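Local coordinates for protein mannosephosphate isomerase, putative (Archaeoglobus fulgidus, PDB 1ZX5) that probably interconverts D-mannose 6-phosphate and D-fructose 6-phosphate as a zinc-dependent, type 1 mannose-6-phosphate isomerase, at residues A93-V98 with A177-R182; E112-V117 with N189-Y194; A241-G246 with D282-E287. All coordinates share one frame; numbering follows the deposited sequence.

Contact 1: A93-V98 with A177-R182; sequences ASPTQV and AGEGLR. With LFR (beta-L-fructofuranose), chain B; ACY (acetic acid), chain I.
Thr-96 is tied to Gly-178 twice, through its backbone and through its side chain. Its N-H points almost straight at Gly-178 O (N to O 3.1 Å), and the Gly-178 N-H answers with a bond to Thr-96 OG1. With chi1 at 56°, OG1 sits between its own backbone N and carbonyl carbon, where it accepts that N-H and also donates to oxygen O of a bound acetic acid, probably from the crystallisation liquor (OG1 to O 2.9 Å). Gly-178 leaves room for the acid's methyl group, which a CB would strike. Ala-177 completes this buried part, its CB 4.2 Å from Val-98 CG2. Toward Ala-93 the fit is looser and partly exposed. The Pro-95 ring and the extended Glu-179 chain lie side by side, Pro-95 CG 3.4 Å from Glu-179 OE2, while Glu-179 OE1 is hydrogen-bonded to Tyr-130 OH. Beyond them, the bond from Gly-180 N to Ala-93 O is weak, and Gly-180, at positive phi, forms a G1 beta bulge with Leu-181 opposite Ala-92. Beta-L-fructofuranose donates from O2 to Thr-96 O and from O1 to Gln-97 OE1; with Asp-150 and Lys-154 also hydrogen-bonded to the sugar, the 93-98 loop forms one wall of a sugar pocket.

Contact 2: E112-V117 with N189-Y194; sequences EAEGGV and NSTLAY
Glu-114 and Ser-190 mark the closest backbone approach of two irregular segments, their CA atoms 5.8 Å apart, and no backbone N-H of one segment bonds directly to a backbone carbonyl of the other. Side chains therefore do the joining. The carboxylate of Glu-114 grips Thr-191 by both of its donors: the backbone N-H reaches OE1 from above the carboxylate plane (N to OE1 3.1 Å, 164° at the hydrogen), and the hydroxyl OG1 gives to the syn lone pair of OE2 at 2.8 Å. OE1 is also hydrogen-bonded to His-45 NE2, which fixes the carboxylate further. Ser-190 turns its OG anti to its own backbone N, and there OG donates to Gly-115 O (2.8 Å) while receiving a weak bond from Leu-192 N. A small hydroxyl residue suits this inner corner, because it satisfies a carbonyl without pushing the loops apart. A water links Gly-115 N to Asn-189 O. Leu-192 fills the middle: CD1 lies 3.3 Å from Gly-115 O, and CD2 is 3.5 Å from Glu-112 CD. On its other side Val-117 CG2 stands 4.3 Å from Leu-192 CB. Glu-112 folds at chi2 (-77°), which brings CD against Leu-192 CD2, while CB and CG lie by CD1, and its carboxylate meets Tyr-194 tip to tip, OH giving to OE2 at 2.6 Å on the anti side but tilted out of the carboxylate plane, with the carboxylate and ring planes 25° apart. Lys-203 forms a salt bridge with the same oxygen. Each carboxylate is thus met by more than one polar partner, and those of Glu-112 include a positive charge, which would probably favour its ionised form; hydrogen bonds to both carboxylates help join the two irregular segments around Leu-192.

Contact 3: A241-G246 with D282-E287; sequences AEIKTG and DSFTVE
Ala-241 to Lys-244 belong to strand 240-244, an outermost strand of a four-stranded antiparallel sheet in the cupin domain, paired with 283-287. Ala-241 with Val-286 and Ile-243 with Phe-284 are the hydrogen-bonded pairs, each closed by two bonds; the straightest runs from Ile-243 N to Phe-284 O (2.8 Å, 173°). Past the strand end, Thr-245 N adds a bond to Asp-282 O, which also accepts one from a water held by Gly-246 N. One sheet face carries the apolar Ala-241, Ile-243, Phe-284 and Val-286. Phe-284 has CG between its backbone N and carbonyl carbon (chi1 56°). Ile-243 CB stands over one face of the ring, offset toward its rim, in a CH-pi contact 4.1 Å from the centroid, and Ile-243 CG2 lies 3.6 Å from Phe-284 CZ. Thr-245 CG2 sits at the ring edge, and Phe-7 adds an edge-to-face contact. Ile-243 CD1 meets Val-286 CG2 at 3.8 Å, the side chains crossing at about a right angle. An alanine in place of Phe-284 would probably leave Ile-243 without its aromatic partner and open a gap next to Leu-252 and Val-277 of the neighbouring sheet. The other face bears Glu-242, Lys-244, Ser-283 and Thr-285, with Lys-244 CD 3.6 Å from Ser-283 CB. Polar residues on this more exposed face and apolar ones on the other imply a strand pair held by backbone bonds and anchored by hydrophobic contact.

Contacts 1 and 2 interlock along the chain: 93-98, 112-117, 177-182 and 189-194 follow one another, so the two pairings cross, and strand 181-188 leads from one to the other. Their centres are 20 Å apart and their nearest atoms about 4 Å, without touching. Contact 1 carries part of the bound sugar's pocket, whereas the side chain of Tyr-194 in contact 2 is about 14 Å from that sugar, so contact 2 joins loops away from the bound sugar. Contact 3 comes later in the chain, in the cupin domain across the chain's centre; its centre is 34 Å from contact 1 and 33 Å from contact 2, well removed from the pocket.

Contact 1: A93-V98 with A177-R182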
loop_
_atom_site.group_PDB
_atom_site.type_symbol
_atom_site.label_atom_id
_atom_site.label_comp_id
_atom_site.label_asym_id
_atom_site.label_seq_id
_atom_site.Cartn_x
_atom_site.Cartn_y
_atom_site.Cartn_z
ATOM N N ALA A 93 13.505 0.109 7.175
ATOM C CA ALA A 93 14.286 -0.290 8.339
ATOM C C ALA A 93 15.239 0.835 8.758
ATOM O O ALA A 93 15.281 1.207 9.921
ATOM C CB ALA A 93 15.040 -1.616 8.080
ATOM N N SER A 94 15.991 1.364 7.798
ATOM C CA SER A 94 16.721 2.610 7.963
ATOM C C SER A 94 15.770 3.738 7.627
ATOM O O SER A 94 14.811 3.521 6.889
ATOM C CB SER A 94 17.891 2.676 6.992
ATOM O OG SER A 94 18.753 1.609 7.252
ATOM N N PRO A 95 16.037 4.951 8.152
ATOM C CA PRO A 95 15.126 6.056 7.851
ATOM C C PRO A 95 15.080 6.398 6.353
ATOM O O PRO A 95 16.123 6.496 5.690
ATOM C CB PRO A 95 15.693 7.230 8.669
ATOM C CG PRO A 95 17.079 6.837 9.030
ATOM C CD PRO A 95 17.151 5.355 9.033
ATOM N N THR A 96 13.867 6.549 5.829
ATOM C CA THR A 96 13.674 7.068 4.478
ATOM C C THR A 96 13.807 8.599 4.536
ATOM O O THR A 96 13.619 9.196 5.597
ATOM C CB THR A 96 12.310 6.614 3.889
ATOM O OG1 THR A 96 11.231 7.017 4.751
ATOM C CG2 THR A 96 12.264 5.060 3.716
ATOM N N GLN A 97 14.169 9.225 3.416
ATOM C CA GLN A 97 14.143 10.675 3.312
ATOM C C GLN A 97 12.690 11.146 3.216
ATOM O O GLN A 97 11.810 10.405 2.744
ATOM C CB GLN A 97 14.986 11.157 2.116
ATOM C CG GLN A 97 14.981 12.689 1.833
ATOM C CD GLN A 97 15.536 13.568 2.974
ATOM O OE1 GLN A 97 14.819 13.930 3.912
ATOM N NE2 GLN A 97 16.806 13.942 2.863
ATOM N N VAL A 98 12.439 12.364 3.694
ATOM C CA VAL A 98 11.120 12.968 3.584
ATOM C C VAL A 98 10.755 13.145 2.107
ATOM O O VAL A 98 11.570 13.568 1.290
ATOM C CB VAL A 98 11.033 14.324 4.338
ATOM C CG1 VAL A 98 9.667 14.969 4.137
ATOM C CG2 VAL A 98 11.304 14.125 5.845
ATOM N N ALA A 177 7.672 10.179 5.992
ATOM C CA ALA A 177 8.833 9.307 6.061
ATOM C C ALA A 177 8.555 8.248 7.136
ATOM O O ALA A 177 7.536 8.306 7.852
ATOM C CB ALA A 177 10.103 10.105 6.407
ATOM N N GLY A 178 9.466 7.286 7.246
ATOM C CA GLY A 178 9.374 6.239 8.254
ATOM C C GLY A 178 10.760 5.811 8.684
ATOM O O GLY A 178 11.735 6.074 7.986
ATOM N N GLU A 179 10.843 5.152 9.834
ATOM C CA GLU A 179 12.113 4.672 10.366
ATOM C C GLU A 179 11.856 3.454 11.244
ATOM O O GLU A 179 11.044 3.514 12.165
ATOM C CB GLU A 179 12.796 5.780 11.174
ATOM C CG GLU A 179 14.132 5.405 11.750
ATOM C CD GLU A 179 14.790 6.571 12.499
ATOM O OE1 GLU A 179 14.128 7.221 13.347
ATOM O OE2 GLU A 179 15.984 6.838 12.232
ATOM N N GLY A 180 12.550 2.358 10.955
ATOM C CA GLY A 180 12.392 1.120 11.704
ATOM C C GLY A 180 10.960 0.620 11.630
ATOM O O GLY A 180 10.448 0.039 12.589
ATOM N N LEU A 181 10.328 0.848 10.482
ATOM C CA LEU A 181 8.894 0.702 10.321
ATOM C C LEU A 181 8.535 -0.314 9.244
ATOM O O LEU A 181 8.984 -0.192 8.095
ATOM C CB LEU A 181 8.274 2.061 9.972
ATOM C CG LEU A 181 6.767 2.217 10.168
ATOM C CD1 LEU A 181 6.401 2.278 11.655
ATOM C CD2 LEU A 181 6.282 3.460 9.420
ATOM N N ARG A 182 7.728 -1.305 9.631
ATOM C CA ARG A 182 7.215 -2.328 8.719
ATOM C C ARG A 182 5.759 -2.010 8.441
ATOM O O ARG A 182 4.966 -1.855 9.364
ATOM C CB ARG A 182 7.312 -3.713 9.353
ATOM C CG ARG A 182 8.726 -4.115 9.711
ATOM C CD ARG A 182 8.716 -5.300 10.631
ATOM N NE ARG A 182 10.073 -5.738 10.924
ATOM C CZ ARG A 182 10.373 -6.780 11.703
ATOM N NH1 ARG A 182 9.414 -7.491 12.282
ATOM N NH2 ARG A 182 11.637 -7.111 11.907
HETATM C C1 LFR B . 16.716 13.082 6.540
HETATM C C2 LFR B . 16.931 11.579 6.800
HETATM C C3 LFR B . 17.556 10.911 5.571
HETATM C C4 LFR B . 18.927 10.419 5.978
HETATM C C5 LFR B . 19.095 10.790 7.448
HETATM C C6 LFR B . 19.377 9.558 8.308
HETATM O O1 LFR B . 15.339 13.486 6.528
HETATM O O2 LFR B . 15.703 10.901 7.156
HETATM O O3 LFR B . 16.816 9.776 5.133
HETATM O O4 LFR B . 19.893 11.083 5.158
HETATM O O5 LFR B . 17.888 11.453 7.870
HETATM O O6 LFR B . 19.976 9.883 9.573
HETATM C C ACY I . 7.879 5.157 4.072
HETATM O O ACY I . 8.748 6.001 3.726
HETATM O OXT ACY I . 7.049 4.658 3.292
HETATM C CH3 ACY I . 7.802 4.687 5.495
#

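Contact 2: E112-V117 with N189-Y194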
loop_
_atom_site.group_PDB
_atom_site.type_symbol
_atom_site.label_atom_id
_atom_site.label_comp_id
_atom_site.label_asym_id
_atom_site.label_seq_id
_atom_site.Cartn_x
_atom_site.Cartn_y
_atom_site.Cartn_z
ATOM N N GLU A 112 3.127 14.749 -15.664
ATOM C CA GLU A 112 3.577 13.384 -15.402
ATOM C C GLU A 112 2.762 12.383 -16.228
ATOM O O GLU A 112 1.602 12.651 -16.570
ATOM C CB GLU A 112 3.463 13.067 -13.908
ATOM C CG GLU A 112 4.363 13.933 -13.017
ATOM C CD GLU A 112 5.849 13.511 -13.030
ATOM O OE1 GLU A 112 6.263 12.639 -13.842
ATOM O OE2 GLU A 112 6.608 14.052 -12.195
ATOM N N ALA A 113 3.374 11.261 -16.585
ATOM C CA ALA A 113 2.644 10.171 -17.232
ATOM C C ALA A 113 1.794 9.418 -16.193
ATOM O O ALA A 113 0.733 8.905 -16.520
ATOM C CB ALA A 113 3.596 9.224 -17.952
ATOM N N GLU A 114 2.252 9.357 -14.944
ATOM C CA GLU A 114 1.415 8.771 -13.882
ATOM C C GLU A 114 0.453 9.786 -13.253
ATOM O O GLU A 114 0.649 11.010 -13.363
ATOM C CB GLU A 114 2.260 8.161 -12.777
ATOM C CG GLU A 114 3.518 7.449 -13.219
ATOM C CD GLU A 114 4.076 6.629 -12.089
ATOM O OE1 GLU A 114 3.369 5.692 -11.660
ATOM O OE2 GLU A 114 5.196 6.940 -11.606
ATOM N N GLY A 115 -0.576 9.267 -12.583
ATOM C CA GLY A 115 -1.530 10.095 -11.853
ATOM C C GLY A 115 -1.041 10.433 -10.451
ATOM O O GLY A 115 0.096 10.107 -10.071
ATOM N N GLY A 116 -1.913 11.093 -9.693
ATOM C CA GLY A 116 -1.675 11.422 -8.295
ATOM C C GLY A 116 -1.678 10.216 -7.367
ATOM O O GLY A 116 -1.994 9.093 -7.777
ATOM N N VAL A 117 -1.277 10.447 -6.121
ATOM C CA VAL A 117 -1.146 9.371 -5.148
ATOM C C VAL A 117 -1.807 9.756 -3.833
ATOM O O VAL A 117 -1.454 10.774 -3.225
ATOM C CB VAL A 117 0.336 8.990 -4.850
ATOM C CG1 VAL A 117 0.402 7.648 -4.090
ATOM C CG2 VAL A 117 1.185 8.934 -6.126
ATOM N N ASN A 189 -2.607 3.566 -8.090
ATOM C CA ASN A 189 -1.681 2.867 -8.957
ATOM C C ASN A 189 -0.686 3.858 -9.585
ATOM O O ASN A 189 -0.728 4.136 -10.785
ATOM C CB ASN A 189 -2.437 2.069 -10.031
ATOM C CG ASN A 189 -1.515 1.174 -10.829
ATOM O OD1 ASN A 189 -0.436 0.795 -10.349
ATOM N ND2 ASN A 189 -1.920 0.835 -12.052
ATOM N N SER A 190 0.188 4.397 -8.745
ATOM C CA SER A 190 1.157 5.415 -9.131
ATOM C C SER A 190 2.278 5.435 -8.115
ATOM O O SER A 190 2.051 5.251 -6.918
ATOM C CB SER A 190 0.511 6.804 -9.201
ATOM O OG SER A 190 1.487 7.812 -9.431
ATOM N N THR A 191 3.489 5.677 -8.601
ATOM C CA THR A 191 4.677 5.763 -7.746
ATOM C C THR A 191 5.277 7.183 -7.694
ATOM O O THR A 191 6.394 7.353 -7.205
ATOM C CB THR A 191 5.791 4.813 -8.261
ATOM O OG1 THR A 191 5.944 5.009 -9.676
ATOM C CG2 THR A 191 5.427 3.355 -7.992
ATOM N N LEU A 192 4.570 8.193 -8.197
ATOM C CA LEU A 192 5.110 9.558 -8.147
ATOM C C LEU A 192 5.417 9.951 -6.711
ATOM O O LEU A 192 4.547 9.886 -5.838
ATOM C CB LEU A 192 4.155 10.586 -8.760
ATOM C CG LEU A 192 3.963 10.552 -10.270
ATOM C CD1 LEU A 192 2.957 11.613 -10.672
ATOM C CD2 LEU A 192 5.290 10.732 -11.011
ATOM N N ALA A 193 6.666 10.332 -6.475
ATOM C CA ALA A 193 7.117 10.767 -5.163
ATOM C C ALA A 193 8.274 11.732 -5.349
ATOM O O ALA A 193 9.182 11.468 -6.137
ATOM C CB ALA A 193 7.543 9.552 -4.294
ATOM N N TYR A 194 8.223 12.849 -4.637
ATOM C CA TYR A 194 9.255 13.861 -4.735
ATOM C C TYR A 194 9.945 14.011 -3.403
ATOM O O TYR A 194 9.307 14.298 -2.388
ATOM C CB TYR A 194 8.662 15.188 -5.188
ATOM C CG TYR A 194 7.834 15.071 -6.447
ATOM C CD1 TYR A 194 8.371 14.499 -7.622
ATOM C CD2 TYR A 194 6.520 15.539 -6.476
ATOM C CE1 TYR A 194 7.602 14.397 -8.791
ATOM C CE2 TYR A 194 5.741 15.441 -7.631
ATOM C CZ TYR A 194 6.285 14.870 -8.782
ATOM O OH TYR A 194 5.508 14.809 -9.924
HETATM O O HOH W 1 -1.622 6.416 -12.316
#

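Contact 3: A241-G246 with D282-E287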
loop_
_atom_site.group_PDB
_atom_site.type_symbol
_atom_site.label_atom_id
_atom_site.label_comp_id
_atom_site.label_asym_id
_atom_site.label_seq_id
_atom_site.Cartn_x
_atom_site.Cartn_y
_atom_site.Cartn_z
ATOM N N ALA A 241 -14.520 -17.551 9.868
ATOM C CA ALA A 241 -15.206 -16.288 9.655
ATOM C C ALA A 241 -15.631 -16.183 8.205
ATOM O O ALA A 241 -14.872 -16.523 7.294
ATOM C CB ALA A 241 -14.312 -15.106 10.027
ATOM N N GLU A 242 -16.852 -15.704 8.002
ATOM C CA GLU A 242 -17.345 -15.419 6.673
ATOM C C GLU A 242 -16.960 -14.000 6.270
ATOM O O GLU A 242 -17.102 -13.061 7.049
ATOM C CB GLU A 242 -18.859 -15.607 6.611
ATOM C CG GLU A 242 -19.431 -15.299 5.236
ATOM C CD GLU A 242 -20.873 -15.705 5.083
ATOM O OE1 GLU A 242 -21.711 -15.363 5.949
ATOM O OE2 GLU A 242 -21.178 -16.369 4.085
ATOM N N ILE A 243 -16.490 -13.846 5.043
ATOM C CA ILE A 243 -16.070 -12.543 4.555
ATOM C C ILE A 243 -16.820 -12.202 3.269
ATOM O O ILE A 243 -16.939 -13.042 2.380
ATOM C CB ILE A 243 -14.521 -12.509 4.358
ATOM C CG1 ILE A 243 -13.822 -12.681 5.714
ATOM C CG2 ILE A 243 -14.067 -11.206 3.650
ATOM C CD1 ILE A 243 -12.331 -12.502 5.657
ATOM N N LYS A 244 -17.336 -10.974 3.190
ATOM C CA LYS A 244 -18.036 -10.474 1.996
ATOM C C LYS A 244 -17.124 -9.549 1.216
ATOM O O LYS A 244 -16.494 -8.669 1.803
ATOM C CB LYS A 244 -19.298 -9.680 2.382
ATOM C CG LYS A 244 -20.188 -10.333 3.408
ATOM C CD LYS A 244 -20.930 -11.485 2.804
ATOM C CE LYS A 244 -22.189 -11.797 3.582
ATOM N NZ LYS A 244 -23.016 -12.786 2.822
ATOM N N THR A 245 -17.065 -9.723 -0.102
ATOM C CA THR A 245 -16.297 -8.809 -0.950
ATOM C C THR A 245 -16.974 -7.440 -1.111
ATOM O O THR A 245 -16.294 -6.426 -1.298
ATOM C CB THR A 245 -16.046 -9.396 -2.360
ATOM O OG1 THR A 245 -17.299 -9.685 -2.990
ATOM C CG2 THR A 245 -15.193 -10.665 -2.291
ATOM N N GLY A 246 -18.307 -7.421 -1.032
ATOM C CA GLY A 246 -19.108 -6.246 -1.379
ATOM C C GLY A 246 -19.321 -6.116 -2.884
ATOM O O GLY A 246 -19.731 -5.060 -3.363
ATOM N N ASP A 282 -18.937 -13.423 -4.214
ATOM C CA ASP A 282 -19.750 -12.641 -3.295
ATOM C C ASP A 282 -19.217 -12.762 -1.869
ATOM O O ASP A 282 -19.078 -11.772 -1.160
ATOM C CB ASP A 282 -21.241 -13.069 -3.372
ATOM C CG ASP A 282 -21.451 -14.610 -3.201
ATOM O OD1 ASP A 282 -20.491 -15.397 -3.421
ATOM O OD2 ASP A 282 -22.589 -15.048 -2.857
ATOM N N SER A 283 -18.925 -13.989 -1.457
ATOM C CA SER A 283 -18.401 -14.255 -0.131
ATOM C C SER A 283 -17.705 -15.607 -0.057
ATOM O O SER A 283 -17.823 -16.438 -0.956
ATOM C CB SER A 283 -19.505 -14.196 0.917
ATOM O OG SER A 283 -20.437 -15.207 0.673
ATOM N N PHE A 284 -16.994 -15.813 1.043
ATOM C CA PHE A 284 -16.192 -17.002 1.250
ATOM C C PHE A 284 -15.890 -17.075 2.742
ATOM O O PHE A 284 -16.126 -16.105 3.481
ATOM C CB PHE A 284 -14.892 -16.902 0.431
ATOM C CG PHE A 284 -14.078 -15.659 0.721
ATOM C CD1 PHE A 284 -13.062 -15.685 1.670
ATOM C CD2 PHE A 284 -14.328 -14.466 0.044
ATOM C CE1 PHE A 284 -12.295 -14.544 1.933
ATOM C CE2 PHE A 284 -13.587 -13.318 0.320
ATOM C CZ PHE A 284 -12.560 -13.363 1.263
ATOM N N THR A 285 -15.366 -18.208 3.190
ATOM C CA THR A 285 -14.894 -18.289 4.566
ATOM C C THR A 285 -13.374 -18.371 4.658
ATOM O O THR A 285 -12.701 -18.850 3.738
ATOM C CB THR A 285 -15.533 -19.458 5.348
ATOM O OG1 THR A 285 -15.113 -20.708 4.782
ATOM C CG2 THR A 285 -17.052 -19.356 5.340
ATOM N N VAL A 286 -12.849 -17.861 5.770
ATOM C CA VAL A 286 -11.448 -18.025 6.144
ATOM C C VAL A 286 -11.419 -18.734 7.504
ATOM O O VAL A 286 -12.283 -18.497 8.355
ATOM C CB VAL A 286 -10.667 -16.677 6.160
ATOM C CG1 VAL A 286 -10.817 -15.988 4.821
ATOM C CG2 VAL A 286 -11.173 -15.745 7.248
ATOM N N GLU A 287 -10.453 -19.635 7.689
ATOM C CA GLU A 287 -10.372 -20.383 8.927
ATOM C C GLU A 287 -8.963 -20.387 9.490
ATOM O O GLU A 287 -8.003 -20.739 8.803
ATOM C CB GLU A 287 -10.870 -21.819 8.734
ATOM C CG GLU A 287 -11.016 -22.568 10.036
ATOM C CD GLU A 287 -11.046 -24.072 9.850
ATOM O OE1 GLU A 287 -10.804 -24.538 8.720
ATOM O OE2 GLU A 287 -11.330 -24.791 10.833
HETATM O O HOH W 2 -20.469 -9.385 -1.287
#